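Local coordinates for protein DELTA1-pyrroline-2-carboxylate reductase (Thermococcus litoralis DSM 5473, PDB 6T3E) that catalyses the reduction of delta1-pyrroline-2-carboxylate to L-proline and binds NADH as the hydride donor, at residues I157-Q162 with A179-I184; T165-V170 with L200-K205; S217-V222 with H241-G246; V222-R227 with A252-S257. All blocks are in the same frame, centred on the assembly; numbering follows the deposited sequence.

Contact 1: residues I157-Q162 with A179-I184; sequences IGAGVQ and ALVYDI. With NAI (1,4-dihydronicotinamide adenine dinucleotide), chain F.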
# COMPACT_ATOMS: atom_id res chain seq x y z
N ILE B 157 30.29 -7.81 -2.65
CA ILE B 157 30.02 -8.81 -1.63
C ILE B 157 28.54 -9.15 -1.73
O ILE B 157 27.68 -8.28 -1.50
CB ILE B 157 30.39 -8.30 -0.23
CG1 ILE B 157 31.90 -8.24 -0.08
CG2 ILE B 157 29.80 -9.20 0.85
CD1 ILE B 157 32.34 -7.30 0.99
N GLY B 158 28.24 -10.41 -2.05
CA GLY B 158 26.90 -10.87 -2.36
C GLY B 158 26.58 -10.76 -3.84
O GLY B 158 26.19 -9.69 -4.31
N ALA B 159 26.70 -11.85 -4.59
CA ALA B 159 26.55 -11.79 -6.05
C ALA B 159 25.14 -12.22 -6.46
O ALA B 159 24.95 -13.19 -7.19
CB ALA B 159 27.61 -12.65 -6.72
N GLY B 160 24.15 -11.48 -5.99
CA GLY B 160 22.76 -11.79 -6.25
C GLY B 160 22.15 -10.92 -7.32
O GLY B 160 22.84 -10.41 -8.21
N VAL B 161 20.83 -10.75 -7.25
CA VAL B 161 20.14 -9.96 -8.26
C VAL B 161 20.57 -8.51 -8.18
O VAL B 161 20.90 -7.89 -9.19
CB VAL B 161 18.61 -10.11 -8.14
CG1 VAL B 161 17.92 -9.08 -9.01
CG2 VAL B 161 18.18 -11.53 -8.54
N GLN B 162 20.61 -7.95 -6.96
CA GLN B 162 20.94 -6.53 -6.83
C GLN B 162 22.37 -6.23 -7.27
O GLN B 162 22.62 -5.20 -7.90
CB GLN B 162 20.72 -6.06 -5.39
CG GLN B 162 19.25 -6.04 -4.97
CD GLN B 162 18.34 -5.54 -6.08
OE1 GLN B 162 18.61 -4.50 -6.73
NE2 GLN B 162 17.25 -6.26 -6.30
N ALA B 179 36.76 -5.92 -11.41
CA ALA B 179 35.84 -6.16 -10.31
C ALA B 179 36.18 -7.47 -9.60
O ALA B 179 36.63 -8.43 -10.22
CB ALA B 179 34.38 -6.17 -10.78
N LEU B 180 35.98 -7.47 -8.28
CA LEU B 180 36.19 -8.64 -7.42
C LEU B 180 34.88 -8.99 -6.71
O LEU B 180 34.24 -8.12 -6.12
CB LEU B 180 37.27 -8.37 -6.37
CG LEU B 180 38.60 -7.84 -6.91
CD1 LEU B 180 39.53 -7.44 -5.77
CD2 LEU B 180 39.24 -8.89 -7.81
N VAL B 181 34.50 -10.26 -6.77
CA VAL B 181 33.20 -10.68 -6.28
C VAL B 181 33.40 -11.82 -5.28
O VAL B 181 34.16 -12.76 -5.54
CB VAL B 181 32.26 -11.07 -7.44
CG1 VAL B 181 32.88 -12.14 -8.33
CG2 VAL B 181 30.88 -11.47 -6.93
N TYR B 182 32.78 -11.68 -4.11
CA TYR B 182 32.79 -12.72 -3.09
C TYR B 182 31.37 -13.05 -2.69
O TYR B 182 30.55 -12.15 -2.48
CB TYR B 182 33.58 -12.27 -1.86
CG TYR B 182 33.28 -13.11 -0.65
CD1 TYR B 182 33.76 -14.42 -0.54
CD2 TYR B 182 32.51 -12.61 0.39
CE1 TYR B 182 33.47 -15.19 0.56
CE2 TYR B 182 32.22 -13.38 1.50
CZ TYR B 182 32.70 -14.66 1.58
OH TYR B 182 32.40 -15.41 2.68
N ASP B 183 31.07 -14.34 -2.59
CA ASP B 183 29.78 -14.81 -2.10
C ASP B 183 30.00 -16.13 -1.38
O ASP B 183 30.94 -16.88 -1.69
CB ASP B 183 28.78 -14.96 -3.26
CG ASP B 183 27.34 -14.97 -2.79
OD1 ASP B 183 26.96 -15.90 -2.06
OD2 ASP B 183 26.57 -14.05 -3.17
N ILE B 184 29.16 -16.41 -0.37
CA ILE B 184 29.22 -17.72 0.25
C ILE B 184 28.77 -18.81 -0.71
O ILE B 184 29.10 -19.99 -0.52
CB ILE B 184 28.40 -17.79 1.56
CG1 ILE B 184 26.97 -17.31 1.32
CG2 ILE B 184 29.06 -17.00 2.67
CD1 ILE B 184 26.08 -17.57 2.51
PA NAI F . 19.52 -12.47 -3.70
O1A NAI F . 19.07 -13.59 -2.78
O2A NAI F . 19.14 -12.80 -5.13
O5B NAI F . 21.12 -12.15 -3.55
C5B NAI F . 21.60 -12.10 -2.21
C4B NAI F . 23.12 -12.57 -2.20
O4B NAI F . 23.64 -12.37 -1.03
C3B NAI F . 23.18 -14.10 -2.43
O3B NAI F . 23.94 -14.34 -3.53
C2B NAI F . 23.82 -14.65 -1.14
O2B NAI F . 24.61 -15.90 -1.42
C1B NAI F . 24.58 -13.66 -0.75
N9A NAI F . 24.91 -13.73 0.64
C8A NAI F . 24.00 -13.91 1.60
N7A NAI F . 24.65 -13.93 2.76
C5A NAI F . 25.96 -13.77 2.52
C6A NAI F . 27.04 -13.72 3.38
N6A NAI F . 27.15 -13.83 4.82
N1A NAI F . 28.27 -13.55 2.89
C2A NAI F . 28.44 -13.41 1.56
N3A NAI F . 27.38 -13.46 0.71
C4A NAI F . 26.13 -13.64 1.21
O3 NAI F . 18.71 -11.11 -3.17
PN NAI F . 18.93 -9.60 -3.84
O1N NAI F . 17.71 -9.38 -4.70
O2N NAI F . 20.22 -9.52 -4.60
O5D NAI F . 18.97 -8.50 -2.64
C5D NAI F . 20.19 -8.27 -2.04
C4D NAI F . 19.95 -7.37 -0.80
O4D NAI F . 19.55 -6.16 -1.13
C3D NAI F . 18.82 -7.96 0.06
O3D NAI F . 19.16 -7.84 1.39
C2D NAI F . 17.61 -7.07 -0.22
O2D NAI F . 16.65 -7.16 0.96
C1D NAI F . 18.16 -5.89 -0.37
N1N NAI F . 17.32 -5.03 -1.22
C2N NAI F . 17.13 -3.62 -0.90
C3N NAI F . 16.67 -2.64 -2.01
C7N NAI F . 17.13 -1.16 -1.83
O7N NAI F . 17.84 -0.92 -0.92
N7N NAI F . 16.69 -0.12 -2.78
C4N NAI F . 16.41 -3.13 -3.42
C5N NAI F . 16.11 -4.64 -3.49
C6N NAI F . 16.66 -5.57 -2.39
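G158 and A159 of the glycine-rich loop bond Y182, which ends strand 178-182, and D183 just beyond. G158 N points at Y182 O (2.9 Å) in a nearly straight bond of 168°, continuing the parallel pairing of I157 with Y182. A159 N goes to D183 OD2 (2.6 Å), taking the anti lone pair and leaving the carboxylate turned to the cofactor. With CG anti to its backbone N (chi1 -160°), D183 accepts both hydroxyls of the adenosine ribose: OD2 takes NAI O3B at 2.7 Å and OD1 takes NAI O2B, while N185 N also bonds to OD1. Further along, Q162 N meets NAI O2N at 2.9 Å, almost in line, and V161 N reaches NAI O2A weakly; the helix beginning there probably eases the pyrophosphate charge.

The apolar contacts are fewer. A159 CB abuts V181 CG2 (3.5 Å), and I157 CG2 comes to the edge of the Y182 ring. I184 CG2 lies 3.5 Å from NAI N1A, against the adenine.

The backbone at G160 runs so close to the cofactor that a CB would hit NAI O5B. A glycine-rich turn answered by an acidic residue after the second strand is the classic NAD-binding beta-alpha-beta unit of the Rossmann fold.

Contact 2: residues T165-V170 with L200-K205; sequences TQLWAV and LGIEIK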
# COMPACT_ATOMS: atom_id res chain seq x y z
N THR B 165 22.84 -5.11 -11.12
CA THR B 165 22.53 -3.72 -11.42
C THR B 165 23.38 -2.76 -10.60
O THR B 165 23.60 -1.62 -11.02
CB THR B 165 21.05 -3.45 -11.18
OG1 THR B 165 20.70 -3.96 -9.89
CG2 THR B 165 20.20 -4.14 -12.25
N GLN B 166 23.82 -3.18 -9.42
CA GLN B 166 24.71 -2.34 -8.64
C GLN B 166 26.00 -2.08 -9.39
O GLN B 166 26.41 -0.93 -9.57
CB GLN B 166 24.99 -2.97 -7.28
CG GLN B 166 23.90 -2.78 -6.26
CD GLN B 166 23.76 -1.35 -5.82
OE1 GLN B 166 24.75 -0.62 -5.66
NE2 GLN B 166 22.51 -0.93 -5.59
N LEU B 167 26.64 -3.15 -9.87
CA LEU B 167 27.89 -2.97 -10.61
C LEU B 167 27.64 -2.25 -11.93
O LEU B 167 28.44 -1.39 -12.32
CB LEU B 167 28.57 -4.32 -10.85
CG LEU B 167 29.94 -4.23 -11.55
CD1 LEU B 167 30.96 -3.49 -10.69
CD2 LEU B 167 30.48 -5.60 -11.98
N TRP B 168 26.53 -2.56 -12.60
CA TRP B 168 26.20 -1.90 -13.87
C TRP B 168 26.08 -0.39 -13.69
O TRP B 168 26.66 0.38 -14.45
CB TRP B 168 24.91 -2.50 -14.45
CG TRP B 168 24.47 -1.94 -15.77
CD1 TRP B 168 25.18 -1.11 -16.60
CD2 TRP B 168 23.21 -2.16 -16.42
NE1 TRP B 168 24.44 -0.80 -17.71
CE2 TRP B 168 23.23 -1.43 -17.63
CE3 TRP B 168 22.06 -2.90 -16.09
CZ2 TRP B 168 22.15 -1.42 -18.52
CZ3 TRP B 168 20.99 -2.89 -16.98
CH2 TRP B 168 21.04 -2.15 -18.18
N ALA B 169 25.35 0.05 -12.67
CA ALA B 169 25.20 1.48 -12.45
C ALA B 169 26.51 2.14 -12.02
O ALA B 169 26.72 3.32 -12.30
CB ALA B 169 24.10 1.75 -11.43
N VAL B 170 27.37 1.41 -11.30
CA VAL B 170 28.69 1.96 -10.95
C VAL B 170 29.54 2.13 -12.21
O VAL B 170 30.30 3.09 -12.33
CB VAL B 170 29.38 1.07 -9.90
CG1 VAL B 170 30.83 1.49 -9.70
CG2 VAL B 170 28.64 1.16 -8.58
N LEU B 200 29.29 -6.23 -19.02
CA LEU B 200 29.85 -4.88 -18.90
C LEU B 200 31.17 -4.70 -19.64
O LEU B 200 31.72 -3.59 -19.64
CB LEU B 200 30.04 -4.49 -17.43
CG LEU B 200 28.79 -4.74 -16.60
CD1 LEU B 200 29.05 -4.61 -15.09
CD2 LEU B 200 27.65 -3.84 -17.03
N GLY B 201 31.71 -5.76 -20.24
CA GLY B 201 32.98 -5.65 -20.95
C GLY B 201 34.14 -5.28 -20.05
O GLY B 201 35.00 -4.49 -20.44
N ILE B 202 34.17 -5.84 -18.83
CA ILE B 202 35.24 -5.62 -17.88
C ILE B 202 35.62 -6.97 -17.30
O ILE B 202 34.84 -7.92 -17.32
CB ILE B 202 34.87 -4.66 -16.73
CG1 ILE B 202 33.69 -5.22 -15.92
CG2 ILE B 202 34.58 -3.25 -17.26
CD1 ILE B 202 33.59 -4.67 -14.51
N GLU B 203 36.85 -7.05 -16.79
CA GLU B 203 37.34 -8.27 -16.17
C GLU B 203 36.77 -8.41 -14.76
O GLU B 203 36.83 -7.47 -13.95
CB GLU B 203 38.87 -8.27 -16.13
CG GLU B 203 39.46 -9.50 -15.47
CD GLU B 203 40.95 -9.37 -15.21
OE1 GLU B 203 41.63 -8.65 -15.97
OE2 GLU B 203 41.43 -10.00 -14.24
N ILE B 204 36.19 -9.57 -14.46
CA ILE B 204 35.65 -9.83 -13.14
C ILE B 204 36.19 -11.17 -12.64
O ILE B 204 36.03 -12.20 -13.31
CB ILE B 204 34.11 -9.82 -13.12
CG1 ILE B 204 33.62 -8.44 -13.58
CG2 ILE B 204 33.61 -10.14 -11.73
CD1 ILE B 204 32.18 -8.41 -14.09
N LYS B 205 36.82 -11.15 -11.48
CA LYS B 205 37.44 -12.33 -10.90
C LYS B 205 36.80 -12.60 -9.56
O LYS B 205 36.57 -11.67 -8.77
CB LYS B 205 38.95 -12.14 -10.72
CG LYS B 205 39.77 -12.40 -11.98
CD LYS B 205 40.30 -13.82 -11.99
CE LYS B 205 40.38 -14.40 -13.39
NZ LYS B 205 40.83 -15.82 -13.35
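T165 OG1 is hydrogen-bonded to two carbonyl oxygens, those of A132 and Q162, which have to share its one proton, on the very helix that sends L167 and W168 across to L200. The contact itself is wholly apolar. L167 is its hub: CG stands opposite the backbone N (chi1 -176°), which carries the branch out from helix 161-173, and its CD2 methyl collects three others. L200 CD1 lies 3.6 Å from L167 CD2, the two side chains crossing obliquely, and I204 CD1 meets the same methyl tip to tip at 3.9 Å. I202 CD1 stands a little farther off, 4.1 Å from L167 CD2.

In the Rossmann-type domain this is where the first helix after the glycine-rich loop leans on the outer strand 203-206 of the parallel sheet and on the end of helix 186-200. L200 closes that helix, and G201, with positive phi, turns the chain toward the strand.

The other branch of L200 faces W168. L200 CD2 comes within 3.7 Å of W168 CD1, approaching the indole obliquely, with the side chains at about a right angle. With alanine at L200 both methyls would be gone, and the consequence would probably be a gap between L167 and W168, with the indole freer to turn. L167 also touches F192 and I221, while M39 of helix 39-54 packs on W168.

Contact 3: residues S217-V222 with H241-G246; sequences SDILIV and HINSVG. With NAI (1,4-dihydronicotinamide adenine dinucleotide), chain F.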
# COMPACT_ATOMS: atom_id res chain seq x y z
N SER B 217 39.23 -2.71 -2.85
CA SER B 217 38.18 -1.96 -3.51
C SER B 217 38.46 -0.46 -3.53
O SER B 217 38.88 0.12 -2.52
CB SER B 217 36.84 -2.19 -2.82
OG SER B 217 36.36 -3.50 -3.05
N ASP B 218 38.19 0.17 -4.67
CA ASP B 218 38.00 1.62 -4.71
C ASP B 218 36.54 1.96 -4.43
O ASP B 218 36.25 2.96 -3.75
CB ASP B 218 38.45 2.18 -6.06
CG ASP B 218 39.97 2.11 -6.27
OD1 ASP B 218 40.74 2.35 -5.31
OD2 ASP B 218 40.39 1.80 -7.40
N ILE B 219 35.62 1.13 -4.93
CA ILE B 219 34.19 1.19 -4.63
C ILE B 219 33.73 -0.19 -4.20
O ILE B 219 34.01 -1.18 -4.89
CB ILE B 219 33.36 1.65 -5.85
CG1 ILE B 219 33.71 3.09 -6.23
CG2 ILE B 219 31.87 1.53 -5.57
CD1 ILE B 219 33.09 3.53 -7.53
N LEU B 220 33.03 -0.28 -3.09
CA LEU B 220 32.56 -1.56 -2.58
C LEU B 220 31.05 -1.63 -2.68
O LEU B 220 30.34 -0.71 -2.27
CB LEU B 220 32.99 -1.76 -1.12
CG LEU B 220 32.52 -3.07 -0.48
CD1 LEU B 220 33.12 -4.26 -1.22
CD2 LEU B 220 32.88 -3.11 0.99
N ILE B 221 30.56 -2.75 -3.22
CA ILE B 221 29.14 -3.01 -3.36
C ILE B 221 28.80 -4.15 -2.42
O ILE B 221 29.38 -5.24 -2.51
CB ILE B 221 28.77 -3.37 -4.81
CG1 ILE B 221 28.90 -2.17 -5.75
CG2 ILE B 221 27.38 -3.98 -4.89
CD1 ILE B 221 29.12 -2.56 -7.20
N VAL B 222 27.87 -3.91 -1.50
CA VAL B 222 27.37 -4.91 -0.57
C VAL B 222 25.87 -5.06 -0.82
O VAL B 222 25.12 -4.08 -0.70
CB VAL B 222 27.66 -4.54 0.89
CG1 VAL B 222 27.58 -5.78 1.76
CG2 VAL B 222 29.05 -3.90 1.04
N HIS B 241 34.64 4.15 -1.41
CA HIS B 241 33.23 4.46 -1.33
C HIS B 241 32.43 3.17 -1.25
O HIS B 241 32.74 2.20 -1.96
CB HIS B 241 32.76 5.28 -2.55
CG HIS B 241 31.26 5.34 -2.69
ND1 HIS B 241 30.47 6.09 -1.85
CD2 HIS B 241 30.42 4.71 -3.54
CE1 HIS B 241 29.20 5.95 -2.20
NE2 HIS B 241 29.15 5.12 -3.23
N ILE B 242 31.44 3.14 -0.37
CA ILE B 242 30.66 1.94 -0.09
C ILE B 242 29.20 2.20 -0.43
O ILE B 242 28.62 3.20 0.02
CB ILE B 242 30.77 1.50 1.38
CG1 ILE B 242 32.19 1.69 1.91
CG2 ILE B 242 30.33 0.05 1.54
CD1 ILE B 242 33.19 0.80 1.25
N ASN B 243 28.60 1.29 -1.18
CA ASN B 243 27.16 1.25 -1.40
C ASN B 243 26.61 -0.01 -0.75
O ASN B 243 27.01 -1.13 -1.11
CB ASN B 243 26.82 1.28 -2.89
CG ASN B 243 27.25 2.58 -3.56
OD1 ASN B 243 26.86 3.67 -3.15
ND2 ASN B 243 28.06 2.46 -4.61
N SER B 244 25.74 0.17 0.24
CA SER B 244 25.16 -0.93 0.99
C SER B 244 23.64 -0.88 0.84
O SER B 244 23.01 0.10 1.24
CB SER B 244 25.56 -0.86 2.47
OG SER B 244 24.96 -1.90 3.22
N VAL B 245 23.07 -1.91 0.22
CA VAL B 245 21.64 -1.93 -0.06
C VAL B 245 20.93 -3.08 0.63
O VAL B 245 19.69 -3.16 0.57
CB VAL B 245 21.36 -1.94 -1.58
CG1 VAL B 245 22.29 -0.96 -2.28
CG2 VAL B 245 21.53 -3.34 -2.14
N GLY B 246 21.66 -3.95 1.31
CA GLY B 246 21.03 -5.08 1.95
C GLY B 246 20.07 -4.64 3.03
O GLY B 246 20.22 -3.57 3.64
PA NAI F . 19.52 -12.47 -3.70
O1A NAI F . 19.07 -13.59 -2.78
O2A NAI F . 19.14 -12.80 -5.13
O5B NAI F . 21.12 -12.15 -3.55
C5B NAI F . 21.60 -12.10 -2.21
C4B NAI F . 23.12 -12.57 -2.20
O4B NAI F . 23.64 -12.37 -1.03
C3B NAI F . 23.18 -14.10 -2.43
O3B NAI F . 23.94 -14.34 -3.53
C2B NAI F . 23.82 -14.65 -1.14
O2B NAI F . 24.61 -15.90 -1.42
C1B NAI F . 24.58 -13.66 -0.75
N9A NAI F . 24.91 -13.73 0.64
C8A NAI F . 24.00 -13.91 1.60
N7A NAI F . 24.65 -13.93 2.76
C5A NAI F . 25.96 -13.77 2.52
C6A NAI F . 27.04 -13.72 3.38
N6A NAI F . 27.15 -13.83 4.82
N1A NAI F . 28.27 -13.55 2.89
C2A NAI F . 28.44 -13.41 1.56
N3A NAI F . 27.38 -13.46 0.71
C4A NAI F . 26.13 -13.64 1.21
O3 NAI F . 18.71 -11.11 -3.17
PN NAI F . 18.93 -9.60 -3.84
O1N NAI F . 17.71 -9.38 -4.70
O2N NAI F . 20.22 -9.52 -4.60
O5D NAI F . 18.97 -8.50 -2.64
C5D NAI F . 20.19 -8.27 -2.04
C4D NAI F . 19.95 -7.37 -0.80
O4D NAI F . 19.55 -6.16 -1.13
C3D NAI F . 18.82 -7.96 0.06
O3D NAI F . 19.16 -7.84 1.39
C2D NAI F . 17.61 -7.07 -0.22
O2D NAI F . 16.65 -7.16 0.96
C1D NAI F . 18.16 -5.89 -0.37
N1N NAI F . 17.32 -5.03 -1.22
C2N NAI F . 17.13 -3.62 -0.90
C3N NAI F . 16.67 -2.64 -2.01
C7N NAI F . 17.13 -1.16 -1.83
O7N NAI F . 17.84 -0.92 -0.92
N7N NAI F . 16.69 -0.12 -2.78
C4N NAI F . 16.41 -3.13 -3.42
C5N NAI F . 16.11 -4.64 -3.49
C6N NAI F . 16.66 -5.57 -2.39
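Strands 219-222 and 241-244 run parallel, their axes 4.7 Å apart and only 13° from aligned, in register from I219 beside H241 to V222 beside S244. Five backbone hydrogen bonds alternate between them. H241 N to D218 O, 3.1 Å, opens the series; L220 N to H241 O is the shortest at 2.7 Å, and V245 N to V222 O, 3.1 Å, carries the pairing past the strand end.

On one face I219, I221, H241 and N243 project together. H241 CD2 presents its ring edge to I219 CG2 (4.0 Å). The imidazole, thrown forward by a CG anti to the backbone N (chi1 166°), gives its NE2 proton to N243 OD1 at 2.7 Å, a bent bond (131°) that arrives above the carbonyl plane. Replacing H241 by alanine would probably deprive N243 OD1 of this donor and open a gap beside the I219 methyl. On the other face the L220 and I242 side chains run alongside each other in the same direction, with I242 CD1 3.5 Å from L220 CB.

D218 forms salt bridges to R148 and R237, and S244 OG bonds to K319 NZ. Strand 153-157 flanks strand 219-222, strand 316-319 borders strand 241-244, and helices 128-146 and 161-173 cover the I219 face.

Contact 4: residues V222-R227 with A252-S257; sequences VATTAR and ARELDS. With NAI (1,4-dihydronicotinamide adenine dinucleotide), chain F.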
# COMPACT_ATOMS: atom_id res chain seq x y z
N VAL B 222 27.87 -3.91 -1.50
CA VAL B 222 27.37 -4.91 -0.57
C VAL B 222 25.87 -5.06 -0.82
O VAL B 222 25.12 -4.08 -0.70
CB VAL B 222 27.66 -4.54 0.89
CG1 VAL B 222 27.58 -5.78 1.76
CG2 VAL B 222 29.05 -3.90 1.04
N ALA B 223 25.43 -6.28 -1.20
CA ALA B 223 24.04 -6.64 -1.56
C ALA B 223 23.78 -8.08 -1.08
O ALA B 223 23.63 -9.04 -1.85
CB ALA B 223 23.78 -6.52 -3.06
N THR B 224 23.70 -8.21 0.23
CA THR B 224 23.70 -9.49 0.90
C THR B 224 22.32 -9.81 1.47
O THR B 224 21.42 -8.97 1.51
CB THR B 224 24.82 -9.46 1.94
OG1 THR B 224 26.08 -9.37 1.25
CG2 THR B 224 24.86 -10.63 2.79
N THR B 225 22.13 -11.08 1.82
CA THR B 225 20.97 -11.56 2.58
C THR B 225 21.32 -11.82 4.05
O THR B 225 20.42 -12.08 4.86
CB THR B 225 20.44 -12.83 1.89
OG1 THR B 225 19.78 -12.46 0.68
CG2 THR B 225 19.49 -13.66 2.74
N ALA B 226 22.60 -11.71 4.41
CA ALA B 226 23.08 -12.02 5.75
C ALA B 226 22.44 -11.12 6.80
O ALA B 226 22.20 -9.93 6.57
CB ALA B 226 24.60 -11.89 5.80
N ARG B 227 22.23 -11.69 7.98
CA ARG B 227 21.66 -10.96 9.11
C ARG B 227 22.71 -10.48 10.10
O ARG B 227 22.37 -9.83 11.09
CB ARG B 227 20.62 -11.84 9.82
CG ARG B 227 19.38 -12.09 8.98
CD ARG B 227 18.51 -13.18 9.56
NE ARG B 227 17.19 -13.26 8.91
CZ ARG B 227 16.95 -13.82 7.73
NH1 ARG B 227 17.94 -14.37 7.02
NH2 ARG B 227 15.72 -13.85 7.25
N ALA B 252 18.77 -6.83 11.46
CA ALA B 252 19.82 -7.40 10.63
C ALA B 252 20.72 -6.31 10.07
O ALA B 252 20.29 -5.17 9.85
CB ALA B 252 19.22 -8.22 9.48
N ARG B 253 21.97 -6.69 9.80
CA ARG B 253 22.94 -5.78 9.21
C ARG B 253 24.04 -6.60 8.55
O ARG B 253 24.27 -7.75 8.93
CB ARG B 253 23.53 -4.82 10.24
CG ARG B 253 24.22 -5.51 11.38
CD ARG B 253 24.98 -4.51 12.19
NE ARG B 253 25.57 -5.13 13.36
CZ ARG B 253 26.36 -4.49 14.22
NH1 ARG B 253 26.64 -3.21 14.02
NH2 ARG B 253 26.87 -5.13 15.26
N GLU B 254 24.69 -5.98 7.56
CA GLU B 254 25.82 -6.57 6.84
C GLU B 254 27.11 -5.79 7.06
O GLU B 254 28.17 -6.23 6.60
CB GLU B 254 25.51 -6.67 5.33
CG GLU B 254 25.29 -5.32 4.59
CD GLU B 254 24.53 -5.42 3.23
OE1 GLU B 254 24.58 -6.47 2.55
OE2 GLU B 254 23.87 -4.44 2.84
N LEU B 255 27.05 -4.65 7.75
CA LEU B 255 28.23 -3.85 8.07
C LEU B 255 28.39 -3.81 9.58
O LEU B 255 27.43 -3.54 10.30
CB LEU B 255 28.08 -2.43 7.53
CG LEU B 255 27.30 -2.33 6.22
CD1 LEU B 255 26.98 -0.87 5.89
CD2 LEU B 255 28.11 -2.97 5.12
N ASP B 256 29.61 -4.04 10.05
CA ASP B 256 29.83 -3.92 11.49
C ASP B 256 29.78 -2.45 11.91
O ASP B 256 29.75 -1.53 11.09
CB ASP B 256 31.15 -4.59 11.89
CG ASP B 256 32.37 -3.85 11.40
OD1 ASP B 256 32.26 -3.03 10.46
OD2 ASP B 256 33.47 -4.10 11.96
N SER B 257 29.73 -2.24 13.23
CA SER B 257 29.61 -0.89 13.75
C SER B 257 30.80 -0.03 13.35
O SER B 257 30.66 1.18 13.15
CB SER B 257 29.45 -0.93 15.26
OG SER B 257 28.33 -1.72 15.62
PA NAI F . 19.52 -12.47 -3.70
O1A NAI F . 19.07 -13.59 -2.78
O2A NAI F . 19.14 -12.80 -5.13
O5B NAI F . 21.12 -12.15 -3.55
C5B NAI F . 21.60 -12.10 -2.21
C4B NAI F . 23.12 -12.57 -2.20
O4B NAI F . 23.64 -12.37 -1.03
C3B NAI F . 23.18 -14.10 -2.43
O3B NAI F . 23.94 -14.34 -3.53
C2B NAI F . 23.82 -14.65 -1.14
O2B NAI F . 24.61 -15.90 -1.42
C1B NAI F . 24.58 -13.66 -0.75
N9A NAI F . 24.91 -13.73 0.64
C8A NAI F . 24.00 -13.91 1.60
N7A NAI F . 24.65 -13.93 2.76
C5A NAI F . 25.96 -13.77 2.52
C6A NAI F . 27.04 -13.72 3.38
N6A NAI F . 27.15 -13.83 4.82
N1A NAI F . 28.27 -13.55 2.89
C2A NAI F . 28.44 -13.41 1.56
N3A NAI F . 27.38 -13.46 0.71
C4A NAI F . 26.13 -13.64 1.21
O3 NAI F . 18.71 -11.11 -3.17
PN NAI F . 18.93 -9.60 -3.84
O1N NAI F . 17.71 -9.38 -4.70
O2N NAI F . 20.22 -9.52 -4.60
O5D NAI F . 18.97 -8.50 -2.64
C5D NAI F . 20.19 -8.27 -2.04
C4D NAI F . 19.95 -7.37 -0.80
O4D NAI F . 19.55 -6.16 -1.13
C3D NAI F . 18.82 -7.96 0.06
O3D NAI F . 19.16 -7.84 1.39
C2D NAI F . 17.61 -7.07 -0.22
O2D NAI F . 16.65 -7.16 0.96
C1D NAI F . 18.16 -5.89 -0.37
N1N NAI F . 17.32 -5.03 -1.22
C2N NAI F . 17.13 -3.62 -0.90
C3N NAI F . 16.67 -2.64 -2.01
C7N NAI F . 17.13 -1.16 -1.83
O7N NAI F . 17.84 -0.92 -0.92
N7N NAI F . 16.69 -0.12 -2.78
C4N NAI F . 16.41 -3.13 -3.42
C5N NAI F . 16.11 -4.64 -3.49
C6N NAI F . 16.66 -5.57 -2.39
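One wall of the NADH pocket is formed where T224 is held by E254. T224 N donates to E254 OE1 (3.0 Å), meeting the oxygen nearly along its C-O bond, though the angle at hydrogen is only 140°. E254 reaches there by placing CG between its backbone N and carbonyl carbon (chi1 64°) and then running extended, its chain antiparallel to the V222 side chain, with V222 CG1 3.4 Å from E254 CD. The second oxygen, OE2, bonds S244 OG and, weakly, G246 N.

T224 also touches the cofactor. T224 O accepts NAI O3D of the nicotinamide ribose at 2.5 Å, T224 CG2 lies 3.3 Å from NAI C5A, and A226 CB is 3.4 Å from NAI N6A. Farther along, R253 N reaches R227 O in a weak bond of 3.4 Å, with A252 CB packed on R227 CB.

T224 CG2 and I184 approach the adenine from opposite sides. The loop after the fourth strand, touching both the adenine and the nicotinamide ribose, is consistent with a Rossmann-type dinucleotide site.

In the fold
All four contacts belong to the Rossmann-type domain and its eight-stranded parallel sheet. Contacts 1 and 2 share helix 161-173 and neighbouring strands 178-182 and 203-206; their centres are 11 Å apart, and their segments alternate along the chain. Contact 3 follows, on the other side of strand 153-157, joined to contact 1 by the bond from I157 N to I221 O. It shares V222 with contact 4, 11 Å away, where the chain leaves the sheet, and their segments alternate as well. Contacts 2 and 4 are farthest apart, about 21 Å between centres. Contacts 1, 3 and 4 all touch the NADH at the strand ends, while contact 2 packs helix 161-173 against the outer strand.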